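Local coordinates for sulfur oxidation protein soxB (Thermus thermophilus, PDB 2WDD) that probably hydrolyses the sulfur-sulfur bond of cysteine S-thiosulfonate in the Sox sulfur oxidation pathway, as a manganese-binding member of the 5'-nucleotidase family, at residues G63-E68 against R72-E77; T80-L85 against L290-W295; A423-T428 against R524-V529; I416-L421 against Y533-G538; Y202-H205 against Y210-A213. All blocks are in the same frame, centred on the assembly; numbering follows the deposited sequence.

Overall arrangement
Contact 1 comes first along the chain and is local, spanning the short helix 67-74 from its leading loop to the turn behind it. Contact 2 starts just after, on helix 81-86, and closes a loop of about 200 residues by meeting 290-295, beyond His288 of the manganese site; the two contacts touch. Within that long loop lies contact 5, the hairpin 202-205/210-213 at the border of a six-stranded sheet. Contact 4 opens next at 416-421 and closes at 533-538, and contact 3 lies wholly within that span; both join helix 418-425 to helix 526-537. They touch each other, while contact 5 lies about 41 Å from contact 3 and 48 Å from contact 4, centre to centre.

Contact 1. Residues G63-E68 against R72-E77; sequences GYLTGE and RYYGVE
Leu65 lays its CD1 methyl over one face of the Tyr73 ring, the two side chains crossing at about a right angle. This CH-pi contact ties the loop leading into the short helix 67-74 to its last turn, which ends in a Schellman motif at Gly75. CD1 sits 3.6 Å from the ring centroid and 18° off the normal, displaced toward CG, so it approaches the base of the ring and not its hydroxyl. Tyr73 presents that face because its CG stands anti to the backbone N (chi1 -175°). The same methyl also touches Tyr74, coming obliquely to CE2 at 4.1 Å. Tyr73 CD2 in turn lies over the centre of the Tyr74 ring, so the two neighbouring rings and the leucine pack as one group.

On the polar flank, Arg72 N donates to Glu68 O at 3.0 Å, a regular helical bond. The Arg72 chain bends at chi3 (-68°) and folds its guanidinium back, with Glu68 O over one face and NH1 only 3.3 Å from Glu68 CB. The arginine therefore meets the base of the glutamate; the carboxylate leads away to a salt bridge with Arg556. Nearby, Tyr74 packs on Pro292. The Schellman turn is fastened by Gly75 N bonding to Arg72 O at 3.1 Å, where the positive phi favours glycine.

Contact 2. Residues T80-L85 against L290-W295; sequences TPLAYL and LTPRPW
Leu82 swings its CG anti to the backbone N (chi1 -175°), which carries CD2 out to the ring of Pro292, while Leu290 turns its CG beside its own backbone N (chi1 -85°) and sends CD1 to the carbonyl of Leu85. Two separate touches result. Leu82 CD2 reaches Pro292 CB at 4.0 Å, with Pro292 CG next nearest, and the side chains cross obliquely. One helical turn later, Leu290 CD1 lies 3.3 Å from Leu85 O, a methyl against a carbonyl oxygen near the end of helix 81-86.

That helix opens with a capping bond: Ala83 N donates to Thr80 OG1 at 3.1 Å. Residues 290-294 run without regular structure into strand 295-297, and strand 323-333 packs against both sides, with Val331 touching Leu82 and Leu290. The manganese ligand His288 is two residues before Leu290, its side chain about 8 Å away from that of the leucine.

Chemically the interface rests on apolar and van der Waals contact. The one polar atom in the contact, Leu85 O, finds its partner elsewhere, accepting from Lys310 NZ, so Leu290 can lie against it without costing that oxygen a hydrogen bond.

Contact 3. Residues A423-T428 against R524-V529; sequences AYTGFT and RPIYEV
The Tyr527 ring has Pro525 CB over one face, 3.5 Å above its plane, and Thr425 O with a bridging water at its edge. Thr425 OG1 also lies near the ring plane, 3.4 Å from Tyr527 CB. The contact sets the end of helix 418-425 against the first turn of helix 526-537, with Pro525 as N-cap; residues 423-428 belong to the 5'-nucleotidase C-terminal family region.

Thr425 makes two touches: OG1 faces the tyrosine, and CB meets Ile526 CG2 at 3.6 Å, those two side chains crossing at about a right angle. OG1 bonds back to Leu421 O, so toward Tyr527 it makes only van der Waals contact. The tyrosine CG sits between the backbone N and the carbonyl carbon (chi1 44°), and this rotation keeps the ring beside the threonine. Tyr422 meets the same ring edge-to-face, and a bound tert-butyl alcohol touches it. A leucine in place of Tyr527 would probably leave the water without one of its partners and take away the ring surface that meets Tyr422 and the alcohol.

Gly426 centres an inverse gamma turn that leads to Phe427. The water donates to Phe427 O at 2.8 Å and lies 2.6 Å from Tyr527 OH, bridging the two segments.

Contact 4. Residues I416-L421 against Y533-G538; sequences ITWDHL and YLRSVG
Leu534 pushes its CD1 methyl between two residues of the opposing segment, Ile416 and Leu421. CD1 lies 3.9 Å from Ile416 CG2 and 4.0 Å from Leu421 CD2, so a single methyl serves both partners, while the other branch, CD2, comes near Ile416 CD1. The directions differ: Ile416 crosses Leu534 at about a right angle, whereas Leu421 and Leu534 run antiparallel alongside one another. Ile416 offers CG2 because that branch stands anti to its backbone N; CG1 lies beside the N (chi1 -57°) and carries CD1 toward the other Leu534 methyl.

The second half of the contact is polar and lies nearer the surface. Arg535 stretches its chain from CG to NE and brings NH2 to the edge of the Trp418 indole, near its plane, 3.5 Å from CZ2. Ring and guanidinium planes are 52° apart, and the cation comes at the rim of the indole instead of over its face. A water fixes this pairing by accepting from Trp418 NE1 at 3.1 Å and from Arg535 NH2 at 2.9 Å. Leu421 CD1 lies over one face of the indole, linking the apolar and polar halves.

Helix 418-425 starts with a capping box: Thr417 N donates to His420 ND1 at 2.9 Å, and His420 N returns a weak bond to Thr417 OG1. Among its neighbours, Ile416 pairs through its backbone with Leu364 and Ala365, Leu421 also packs on Trp381 of helix 380-392, and Ala531, one turn earlier on helix 526-537, touches both Trp418 and Leu421.

Contact 5. Residues Y202-H205 against Y210-A213; sequences YRIH and YALA
His205 and Leu212 form the hydrogen-bonded pair of an antiparallel beta hairpin, strands 202-207 and 210-217. His205 N donates to Leu212 O at 2.8 Å, the donor tilted 31° from the carbonyl plane, and Leu212 N returns the bond to His205 O at 2.9 Å with an almost straight N-H...O angle of 175°. The next pair, Ile204 with Ala213, is non-hydrogen-bonded, and it is accompanied by CA-H...O contacts, among them Ala213 CA to Arg203 O at 3.4 Å.

Side chains pack on the face that carries Ile204, Ala211 and Ala213. Ile204 straddles the two alanines: CG2, anti to its backbone N, touches Ala211 CB at 3.6 Å, and CG1 comes to Ala213 CB at 3.9 Å. A glycine at Ile204 would probably strip both alanine methyls of their cross-strand partner and open a gap over this face. On the other face His205 and Leu212 diverge beyond their CB atoms; the imidazole bonds through NE2 to His159, and Leu212 packs on Ala257 and Val259 of strand 257-262.

The hairpin forms the border of a six-stranded mixed sheet, with 202-207 outermost and 210-217 paired inward with 257-262. Arg203 turns its guanidinium from the partner strand to a salt bridge with Glu183. Leu212 O, already bonded to His205 N, is also approached by Ile204 CA at 3.5 Å.

Contact 1. Residues G63-E68 against R72-E77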
# COMPACT_ATOMS: atom_id res chain seq x y z
N GLY A 63 1.35 5.42 -12.14
CA GLY A 63 1.72 4.15 -11.54
C GLY A 63 3.21 3.90 -11.72
O GLY A 63 3.79 3.03 -11.07
N TYR A 64 3.83 4.64 -12.64
CA TYR A 64 5.26 4.50 -12.93
C TYR A 64 5.99 5.84 -12.93
O TYR A 64 7.11 5.94 -13.45
CB TYR A 64 5.46 3.79 -14.27
CG TYR A 64 4.95 2.36 -14.28
CD1 TYR A 64 5.67 1.34 -13.67
CD2 TYR A 64 3.71 2.05 -14.83
CE1 TYR A 64 5.20 0.04 -13.66
CE2 TYR A 64 3.24 0.75 -14.84
CZ TYR A 64 3.98 -0.24 -14.24
OH TYR A 64 3.51 -1.53 -14.25
N LEU A 65 5.38 6.86 -12.32
CA LEU A 65 5.97 8.19 -12.26
C LEU A 65 6.56 8.43 -10.87
O LEU A 65 5.90 8.15 -9.86
CB LEU A 65 4.92 9.26 -12.57
CG LEU A 65 4.22 9.11 -13.92
CD1 LEU A 65 2.98 10.01 -13.94
CD2 LEU A 65 5.16 9.48 -15.05
N THR A 66 7.76 8.99 -10.83
CA THR A 66 8.43 9.31 -9.58
C THR A 66 9.24 10.60 -9.76
O THR A 66 9.35 11.15 -10.86
CB THR A 66 9.42 8.19 -9.19
OG1 THR A 66 10.39 8.05 -10.24
CG2 THR A 66 8.69 6.86 -8.93
N GLY A 67 9.82 11.06 -8.65
CA GLY A 67 10.77 12.15 -8.67
C GLY A 67 10.31 13.40 -9.40
O GLY A 67 9.20 13.88 -9.19
N GLU A 68 11.20 13.97 -10.22
CA GLU A 68 10.85 15.21 -10.90
C GLU A 68 9.76 14.98 -11.94
O GLU A 68 8.91 15.86 -12.19
CB GLU A 68 12.09 15.83 -11.55
CG GLU A 68 13.24 16.04 -10.57
CD GLU A 68 14.20 14.84 -10.42
OE1 GLU A 68 13.88 13.72 -10.87
OE2 GLU A 68 15.26 15.03 -9.78
N ARG A 72 6.29 17.14 -12.89
CA ARG A 72 6.04 17.72 -14.21
C ARG A 72 4.75 17.19 -14.82
O ARG A 72 3.97 17.94 -15.41
CB ARG A 72 7.21 17.43 -15.14
CG ARG A 72 8.48 18.17 -14.75
CD ARG A 72 9.52 18.06 -15.85
NE ARG A 72 10.04 16.71 -16.02
CZ ARG A 72 11.16 16.26 -15.45
NH1 ARG A 72 11.85 17.05 -14.64
NH2 ARG A 72 11.59 15.02 -15.70
N TYR A 73 4.54 15.88 -14.70
CA TYR A 73 3.36 15.25 -15.29
C TYR A 73 2.06 15.90 -14.83
O TYR A 73 1.15 16.13 -15.62
CB TYR A 73 3.34 13.76 -14.96
CG TYR A 73 2.24 12.98 -15.63
CD1 TYR A 73 2.47 12.27 -16.81
CD2 TYR A 73 0.97 12.90 -15.06
CE1 TYR A 73 1.46 11.53 -17.41
CE2 TYR A 73 -0.03 12.16 -15.66
CZ TYR A 73 0.21 11.50 -16.83
OH TYR A 73 -0.80 10.74 -17.41
N TYR A 74 1.99 16.20 -13.54
CA TYR A 74 0.80 16.78 -12.94
C TYR A 74 0.84 18.30 -12.80
O TYR A 74 -0.09 18.90 -12.28
CB TYR A 74 0.52 16.12 -11.59
CG TYR A 74 0.09 14.68 -11.74
CD1 TYR A 74 -1.16 14.38 -12.28
CD2 TYR A 74 0.93 13.63 -11.40
CE1 TYR A 74 -1.57 13.07 -12.44
CE2 TYR A 74 0.54 12.31 -11.58
CZ TYR A 74 -0.72 12.04 -12.11
OH TYR A 74 -1.12 10.74 -12.27
N GLY A 75 1.93 18.92 -13.25
CA GLY A 75 2.03 20.37 -13.14
C GLY A 75 2.08 20.86 -11.71
O GLY A 75 1.57 21.94 -11.39
N VAL A 76 2.70 20.08 -10.84
CA VAL A 76 2.83 20.43 -9.43
C VAL A 76 4.14 21.15 -9.20
O VAL A 76 5.21 20.68 -9.60
CB VAL A 76 2.70 19.17 -8.56
CG1 VAL A 76 2.93 19.50 -7.07
CG2 VAL A 76 1.33 18.57 -8.77
N GLU A 77 4.05 22.32 -8.57
CA GLU A 77 5.23 23.12 -8.31
C GLU A 77 6.10 22.51 -7.21
O GLU A 77 5.60 22.01 -6.20
CB GLU A 77 4.86 24.56 -7.98
CG GLU A 77 4.22 25.30 -9.15
CD GLU A 77 4.74 26.71 -9.31
OE1 GLU A 77 4.58 27.51 -8.36
OE2 GLU A 77 5.31 27.03 -10.38

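Contact 2. Residues T80-L85 against L290-W295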
# COMPACT_ATOMS: atom_id res chain seq x y z
N THR A 80 5.89 22.55 -2.83
CA THR A 80 4.53 22.73 -2.33
C THR A 80 4.13 21.55 -1.46
O THR A 80 4.74 20.48 -1.52
CB THR A 80 3.55 22.83 -3.50
OG1 THR A 80 3.69 21.67 -4.32
CG2 THR A 80 3.85 24.08 -4.34
N PRO A 81 3.06 21.71 -0.67
CA PRO A 81 2.59 20.59 0.14
C PRO A 81 2.25 19.39 -0.74
O PRO A 81 2.53 18.25 -0.38
CB PRO A 81 1.33 21.13 0.82
CG PRO A 81 1.58 22.61 0.92
CD PRO A 81 2.42 22.99 -0.28
N LEU A 82 1.68 19.63 -1.92
CA LEU A 82 1.38 18.50 -2.80
C LEU A 82 2.67 17.84 -3.28
O LEU A 82 2.74 16.61 -3.38
CB LEU A 82 0.51 18.92 -3.99
CG LEU A 82 0.06 17.76 -4.89
CD1 LEU A 82 -0.55 16.64 -4.07
CD2 LEU A 82 -0.96 18.27 -5.93
N ALA A 83 3.70 18.64 -3.59
CA ALA A 83 4.97 18.08 -4.03
C ALA A 83 5.56 17.19 -2.93
O ALA A 83 6.11 16.12 -3.20
CB ALA A 83 5.96 19.19 -4.40
N TYR A 84 5.42 17.63 -1.69
CA TYR A 84 5.89 16.87 -0.52
C TYR A 84 5.24 15.48 -0.47
O TYR A 84 5.90 14.48 -0.21
CB TYR A 84 5.56 17.66 0.75
CG TYR A 84 5.69 16.92 2.07
CD1 TYR A 84 6.79 16.11 2.34
CD2 TYR A 84 4.74 17.09 3.07
CE1 TYR A 84 6.92 15.46 3.58
CE2 TYR A 84 4.84 16.43 4.27
CZ TYR A 84 5.94 15.64 4.55
OH TYR A 84 6.05 15.00 5.78
N LEU A 85 3.94 15.42 -0.73
CA LEU A 85 3.24 14.13 -0.73
C LEU A 85 3.61 13.27 -1.94
O LEU A 85 3.73 12.05 -1.87
CB LEU A 85 1.73 14.35 -0.78
CG LEU A 85 0.99 14.44 0.57
CD1 LEU A 85 1.53 15.56 1.44
CD2 LEU A 85 -0.51 14.59 0.34
N LEU A 290 -0.63 7.95 -6.33
CA LEU A 290 -1.19 9.30 -6.17
C LEU A 290 -1.51 9.84 -7.56
O LEU A 290 -0.68 9.75 -8.46
CB LEU A 290 -0.20 10.25 -5.47
CG LEU A 290 -0.24 10.19 -3.94
CD1 LEU A 290 1.08 10.69 -3.36
CD2 LEU A 290 -1.43 10.99 -3.39
N THR A 291 -2.73 10.36 -7.73
CA THR A 291 -3.15 10.93 -9.02
C THR A 291 -3.81 12.30 -8.79
O THR A 291 -5.03 12.40 -8.63
CB THR A 291 -4.14 10.01 -9.75
OG1 THR A 291 -5.25 9.71 -8.89
CG2 THR A 291 -3.46 8.72 -10.16
N PRO A 292 -3.01 13.38 -8.76
CA PRO A 292 -3.54 14.73 -8.55
C PRO A 292 -4.59 15.13 -9.57
O PRO A 292 -5.48 15.93 -9.28
CB PRO A 292 -2.30 15.61 -8.64
CG PRO A 292 -1.20 14.71 -8.11
CD PRO A 292 -1.54 13.35 -8.71
N ARG A 293 -4.52 14.51 -10.75
CA ARG A 293 -5.50 14.71 -11.82
C ARG A 293 -5.90 13.28 -12.19
O ARG A 293 -5.05 12.38 -12.18
CB ARG A 293 -4.85 15.40 -13.02
CG ARG A 293 -4.31 16.78 -12.72
CD ARG A 293 -3.91 17.49 -14.01
NE ARG A 293 -3.11 18.69 -13.75
CZ ARG A 293 -3.62 19.89 -13.51
NH1 ARG A 293 -4.93 20.07 -13.48
NH2 ARG A 293 -2.81 20.93 -13.30
N PRO A 294 -7.18 13.05 -12.50
CA PRO A 294 -7.62 11.68 -12.82
C PRO A 294 -7.00 11.16 -14.11
O PRO A 294 -6.68 11.93 -15.03
CB PRO A 294 -9.14 11.82 -12.95
CG PRO A 294 -9.33 13.26 -13.43
CD PRO A 294 -8.26 14.04 -12.69
N TRP A 295 -6.83 9.85 -14.17
CA TRP A 295 -6.22 9.20 -15.31
C TRP A 295 -7.35 8.71 -16.20
O TRP A 295 -8.20 7.93 -15.77
CB TRP A 295 -5.38 8.01 -14.80
CG TRP A 295 -4.65 7.26 -15.85
CD1 TRP A 295 -4.32 7.69 -17.11
CD2 TRP A 295 -4.08 5.97 -15.70
NE1 TRP A 295 -3.60 6.71 -17.76
CE2 TRP A 295 -3.45 5.64 -16.92
CE3 TRP A 295 -4.05 5.04 -14.65
CZ2 TRP A 295 -2.78 4.43 -17.11
CZ3 TRP A 295 -3.40 3.83 -14.85
CH2 TRP A 295 -2.75 3.55 -16.06

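Contact 3. Residues A423-T428 against R524-V529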
# COMPACT_ATOMS: atom_id res chain seq x y z
N ALA A 423 4.82 -0.92 12.04
CA ALA A 423 4.45 -0.30 10.76
C ALA A 423 5.22 -0.93 9.59
O ALA A 423 4.72 -1.00 8.47
CB ALA A 423 4.71 1.19 10.79
N TYR A 424 6.45 -1.35 9.85
CA TYR A 424 7.29 -1.94 8.82
C TYR A 424 7.15 -3.46 8.70
O TYR A 424 7.39 -4.02 7.62
CB TYR A 424 8.76 -1.69 9.15
CG TYR A 424 9.29 -0.31 8.83
CD1 TYR A 424 9.31 0.16 7.52
CD2 TYR A 424 9.95 0.43 9.82
CE1 TYR A 424 9.91 1.39 7.21
CE2 TYR A 424 10.56 1.66 9.52
CZ TYR A 424 10.52 2.14 8.22
OH TYR A 424 11.14 3.35 7.94
N THR A 425 6.92 -4.13 9.82
CA THR A 425 6.96 -5.59 9.84
C THR A 425 5.79 -6.25 10.54
O THR A 425 5.87 -7.44 10.91
CB THR A 425 8.29 -6.10 10.47
OG1 THR A 425 8.33 -5.75 11.86
CG2 THR A 425 9.51 -5.53 9.76
N GLY A 426 4.71 -5.50 10.72
CA GLY A 426 3.52 -5.98 11.41
C GLY A 426 2.66 -6.94 10.62
O GLY A 426 1.45 -6.70 10.44
N PHE A 427 3.26 -8.02 10.12
CA PHE A 427 2.52 -9.10 9.47
C PHE A 427 1.90 -9.92 10.60
O PHE A 427 2.51 -10.08 11.65
CB PHE A 427 3.49 -10.08 8.78
CG PHE A 427 4.24 -9.49 7.62
CD1 PHE A 427 3.83 -9.73 6.31
CD2 PHE A 427 5.40 -8.75 7.83
CE1 PHE A 427 4.54 -9.22 5.22
CE2 PHE A 427 6.11 -8.21 6.75
CZ PHE A 427 5.66 -8.42 5.46
N THR A 428 0.75 -10.54 10.35
CA THR A 428 0.20 -11.44 11.36
C THR A 428 1.00 -12.75 11.32
O THR A 428 0.80 -13.63 12.17
CB THR A 428 -1.28 -11.74 11.13
OG1 THR A 428 -1.46 -12.21 9.79
CG2 THR A 428 -2.16 -10.51 11.42
N ARG A 524 11.10 -17.13 14.64
CA ARG A 524 10.53 -16.18 15.58
C ARG A 524 10.25 -14.87 14.84
O ARG A 524 10.80 -14.63 13.77
CB ARG A 524 11.46 -15.95 16.76
CG ARG A 524 12.79 -15.34 16.40
CD ARG A 524 13.47 -14.82 17.65
NE ARG A 524 14.85 -14.42 17.40
CZ ARG A 524 15.53 -13.59 18.19
NH1 ARG A 524 14.97 -13.10 19.28
NH2 ARG A 524 16.78 -13.29 17.90
N PRO A 525 9.40 -14.02 15.41
CA PRO A 525 9.02 -12.80 14.68
C PRO A 525 10.18 -11.90 14.29
O PRO A 525 11.06 -11.62 15.10
CB PRO A 525 8.11 -12.06 15.66
CG PRO A 525 7.61 -13.14 16.59
CD PRO A 525 8.74 -14.10 16.72
N ILE A 526 10.15 -11.41 13.06
CA ILE A 526 11.21 -10.54 12.60
C ILE A 526 11.39 -9.33 13.52
O ILE A 526 12.52 -8.89 13.74
CB ILE A 526 10.98 -10.10 11.15
CG1 ILE A 526 12.17 -9.27 10.65
CG2 ILE A 526 9.65 -9.34 11.05
CD1 ILE A 526 13.50 -10.01 10.67
N TYR A 527 10.29 -8.75 13.99
CA TYR A 527 10.38 -7.57 14.85
C TYR A 527 11.12 -7.81 16.17
O TYR A 527 11.73 -6.89 16.71
CB TYR A 527 9.05 -6.84 15.05
CG TYR A 527 7.87 -7.73 15.31
CD1 TYR A 527 7.70 -8.36 16.55
CD2 TYR A 527 6.86 -7.88 14.37
CE1 TYR A 527 6.58 -9.15 16.80
CE2 TYR A 527 5.75 -8.65 14.62
CZ TYR A 527 5.60 -9.27 15.84
OH TYR A 527 4.50 -10.07 16.06
N GLU A 528 11.09 -9.05 16.66
CA GLU A 528 11.83 -9.38 17.88
C GLU A 528 13.32 -9.31 17.56
O GLU A 528 14.12 -8.82 18.37
CB GLU A 528 11.47 -10.77 18.40
CG GLU A 528 10.07 -10.83 18.99
CD GLU A 528 9.70 -12.20 19.55
OE1 GLU A 528 10.57 -13.11 19.56
OE2 GLU A 528 8.55 -12.37 19.99
N VAL A 529 13.70 -9.77 16.37
CA VAL A 529 15.10 -9.74 15.97
C VAL A 529 15.53 -8.29 15.82
O VAL A 529 16.60 -7.89 16.29
CB VAL A 529 15.30 -10.53 14.64
CG1 VAL A 529 16.73 -10.43 14.15
CG2 VAL A 529 14.88 -11.99 14.82
O HOH W 1 2.46 -10.30 14.40

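Contact 4. Residues I416-L421 against Y533-G538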
# COMPACT_ATOMS: atom_id res chain seq x y z
N ILE A 416 13.70 5.30 16.38
CA ILE A 416 12.91 4.17 15.90
C ILE A 416 12.21 3.57 17.11
O ILE A 416 12.86 3.29 18.13
CB ILE A 416 13.78 3.10 15.23
CG1 ILE A 416 14.60 3.69 14.08
CG2 ILE A 416 12.92 1.92 14.75
CD1 ILE A 416 15.73 2.79 13.60
N THR A 417 10.90 3.36 17.00
CA THR A 417 10.11 2.83 18.11
C THR A 417 9.45 1.51 17.72
O THR A 417 9.48 1.11 16.55
CB THR A 417 9.01 3.82 18.50
OG1 THR A 417 8.04 3.89 17.45
CG2 THR A 417 9.60 5.21 18.74
N TRP A 418 8.86 0.84 18.70
CA TRP A 418 8.15 -0.39 18.42
C TRP A 418 7.02 -0.11 17.43
O TRP A 418 6.74 -0.93 16.55
CB TRP A 418 7.59 -1.01 19.70
CG TRP A 418 8.48 -2.07 20.27
CD1 TRP A 418 9.29 -1.96 21.36
CD2 TRP A 418 8.63 -3.40 19.78
NE1 TRP A 418 9.95 -3.14 21.58
CE2 TRP A 418 9.56 -4.05 20.63
CE3 TRP A 418 8.08 -4.10 18.71
CZ2 TRP A 418 9.94 -5.38 20.43
CZ3 TRP A 418 8.44 -5.42 18.53
CH2 TRP A 418 9.37 -6.05 19.38
N ASP A 419 6.37 1.04 17.58
CA ASP A 419 5.28 1.38 16.66
C ASP A 419 5.78 1.39 15.22
O ASP A 419 5.10 0.92 14.32
CB ASP A 419 4.58 2.68 17.05
CG ASP A 419 3.15 2.76 16.51
OD1 ASP A 419 2.40 1.77 16.67
OD2 ASP A 419 2.80 3.77 15.86
N HIS A 420 7.01 1.88 15.02
CA HIS A 420 7.60 1.86 13.68
C HIS A 420 7.88 0.42 13.25
O HIS A 420 7.65 0.05 12.10
CB HIS A 420 8.92 2.64 13.63
CG HIS A 420 8.78 4.11 13.89
ND1 HIS A 420 9.60 4.77 14.78
CD2 HIS A 420 7.99 5.05 13.32
CE1 HIS A 420 9.30 6.06 14.76
NE2 HIS A 420 8.32 6.25 13.90
N LEU A 421 8.42 -0.39 14.16
CA LEU A 421 8.71 -1.77 13.79
C LEU A 421 7.43 -2.46 13.31
O LEU A 421 7.46 -3.23 12.35
CB LEU A 421 9.32 -2.55 14.96
CG LEU A 421 10.69 -2.09 15.46
CD1 LEU A 421 11.24 -3.12 16.47
CD2 LEU A 421 11.65 -1.88 14.30
N TYR A 533 18.47 -6.20 17.99
CA TYR A 533 19.59 -5.53 17.34
C TYR A 533 19.62 -4.05 17.70
O TYR A 533 20.64 -3.53 18.12
CB TYR A 533 19.46 -5.68 15.83
CG TYR A 533 20.48 -4.89 15.04
CD1 TYR A 533 21.83 -5.23 15.07
CD2 TYR A 533 20.10 -3.79 14.29
CE1 TYR A 533 22.76 -4.52 14.31
CE2 TYR A 533 21.02 -3.07 13.54
CZ TYR A 533 22.35 -3.43 13.57
OH TYR A 533 23.26 -2.71 12.82
N LEU A 534 18.49 -3.37 17.49
CA LEU A 534 18.42 -1.93 17.75
C LEU A 534 18.74 -1.54 19.19
O LEU A 534 19.48 -0.58 19.42
CB LEU A 534 17.05 -1.38 17.34
CG LEU A 534 16.74 -1.48 15.84
CD1 LEU A 534 15.29 -1.03 15.58
CD2 LEU A 534 17.71 -0.63 15.02
N ARG A 535 18.17 -2.26 20.16
CA ARG A 535 18.43 -1.97 21.57
C ARG A 535 19.93 -2.03 21.82
O ARG A 535 20.49 -1.17 22.50
CB ARG A 535 17.76 -3.00 22.49
CG ARG A 535 16.25 -3.07 22.44
CD ARG A 535 15.76 -4.29 23.24
NE ARG A 535 14.31 -4.35 23.30
CZ ARG A 535 13.59 -5.44 23.03
NH1 ARG A 535 14.21 -6.57 22.68
NH2 ARG A 535 12.27 -5.41 23.10
N SER A 536 20.57 -3.05 21.27
CA SER A 536 21.99 -3.24 21.45
C SER A 536 22.85 -2.14 20.82
O SER A 536 23.71 -1.54 21.49
CB SER A 536 22.42 -4.60 20.90
OG SER A 536 23.83 -4.77 21.01
N VAL A 537 22.64 -1.88 19.53
CA VAL A 537 23.46 -0.90 18.82
C VAL A 537 23.24 0.57 19.18
O VAL A 537 24.15 1.38 19.05
CB VAL A 537 23.48 -1.14 17.31
CG1 VAL A 537 23.94 -2.56 17.01
CG2 VAL A 537 22.11 -0.88 16.72
N GLY A 538 22.03 0.92 19.62
CA GLY A 538 21.74 2.28 20.04
C GLY A 538 21.51 3.32 18.96
O GLY A 538 20.59 4.12 19.07
O HOH W 2 11.52 -2.89 24.22

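Contact 5. Residues Y202-H205 against Y210-A213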
# COMPACT_ATOMS: atom_id res chain seq x y z
N TYR A 202 -22.58 -4.30 -4.91
CA TYR A 202 -22.70 -2.85 -5.00
C TYR A 202 -23.84 -2.29 -4.16
O TYR A 202 -24.69 -3.03 -3.66
CB TYR A 202 -22.91 -2.44 -6.48
CG TYR A 202 -24.23 -2.91 -7.07
CD1 TYR A 202 -25.40 -2.22 -6.84
CD2 TYR A 202 -24.28 -4.06 -7.86
CE1 TYR A 202 -26.61 -2.65 -7.37
CE2 TYR A 202 -25.49 -4.52 -8.37
CZ TYR A 202 -26.64 -3.81 -8.13
OH TYR A 202 -27.83 -4.26 -8.67
N ARG A 203 -23.84 -0.97 -4.01
CA ARG A 203 -24.91 -0.26 -3.32
C ARG A 203 -25.23 0.99 -4.13
O ARG A 203 -24.33 1.71 -4.53
CB ARG A 203 -24.52 0.14 -1.90
CG ARG A 203 -25.61 0.93 -1.17
CD ARG A 203 -26.89 0.11 -1.00
NE ARG A 203 -26.56 -1.24 -0.54
CZ ARG A 203 -27.19 -2.35 -0.93
NH1 ARG A 203 -28.24 -2.28 -1.74
NH2 ARG A 203 -26.78 -3.52 -0.48
N ILE A 204 -26.52 1.25 -4.37
CA ILE A 204 -26.93 2.45 -5.09
C ILE A 204 -27.32 3.52 -4.08
O ILE A 204 -28.05 3.25 -3.12
CB ILE A 204 -28.07 2.17 -6.09
CG1 ILE A 204 -27.57 1.25 -7.21
CG2 ILE A 204 -28.59 3.48 -6.68
CD1 ILE A 204 -28.69 0.67 -8.06
N HIS A 205 -26.80 4.72 -4.29
CA HIS A 205 -27.06 5.85 -3.41
C HIS A 205 -27.78 6.96 -4.16
O HIS A 205 -27.43 7.28 -5.29
CB HIS A 205 -25.75 6.40 -2.89
CG HIS A 205 -25.05 5.49 -1.93
ND1 HIS A 205 -25.24 5.54 -0.57
CD2 HIS A 205 -24.14 4.50 -2.15
CE1 HIS A 205 -24.51 4.61 0.01
NE2 HIS A 205 -23.83 3.97 -0.92
N TYR A 210 -30.36 11.88 -9.25
CA TYR A 210 -29.64 10.78 -9.89
C TYR A 210 -29.42 9.64 -8.91
O TYR A 210 -29.66 9.79 -7.72
CB TYR A 210 -28.26 11.24 -10.39
CG TYR A 210 -28.28 12.56 -11.12
CD1 TYR A 210 -28.45 12.61 -12.50
CD2 TYR A 210 -28.09 13.76 -10.44
CE1 TYR A 210 -28.45 13.81 -13.18
CE2 TYR A 210 -28.10 14.97 -11.11
CZ TYR A 210 -28.27 14.98 -12.48
OH TYR A 210 -28.27 16.18 -13.15
N ALA A 211 -28.89 8.54 -9.42
CA ALA A 211 -28.57 7.39 -8.58
C ALA A 211 -27.14 6.97 -8.94
O ALA A 211 -26.82 6.79 -10.11
CB ALA A 211 -29.54 6.26 -8.82
N LEU A 212 -26.30 6.84 -7.92
CA LEU A 212 -24.90 6.48 -8.11
C LEU A 212 -24.63 5.13 -7.47
O LEU A 212 -24.86 4.97 -6.27
CB LEU A 212 -24.01 7.52 -7.44
CG LEU A 212 -22.49 7.34 -7.49
CD1 LEU A 212 -21.99 7.51 -8.91
CD2 LEU A 212 -21.81 8.36 -6.57
N ALA A 213 -24.11 4.20 -8.24
CA ALA A 213 -23.75 2.88 -7.72
C ALA A 213 -22.27 2.85 -7.34
O ALA A 213 -21.42 3.29 -8.11
CB ALA A 213 -24.01 1.79 -8.76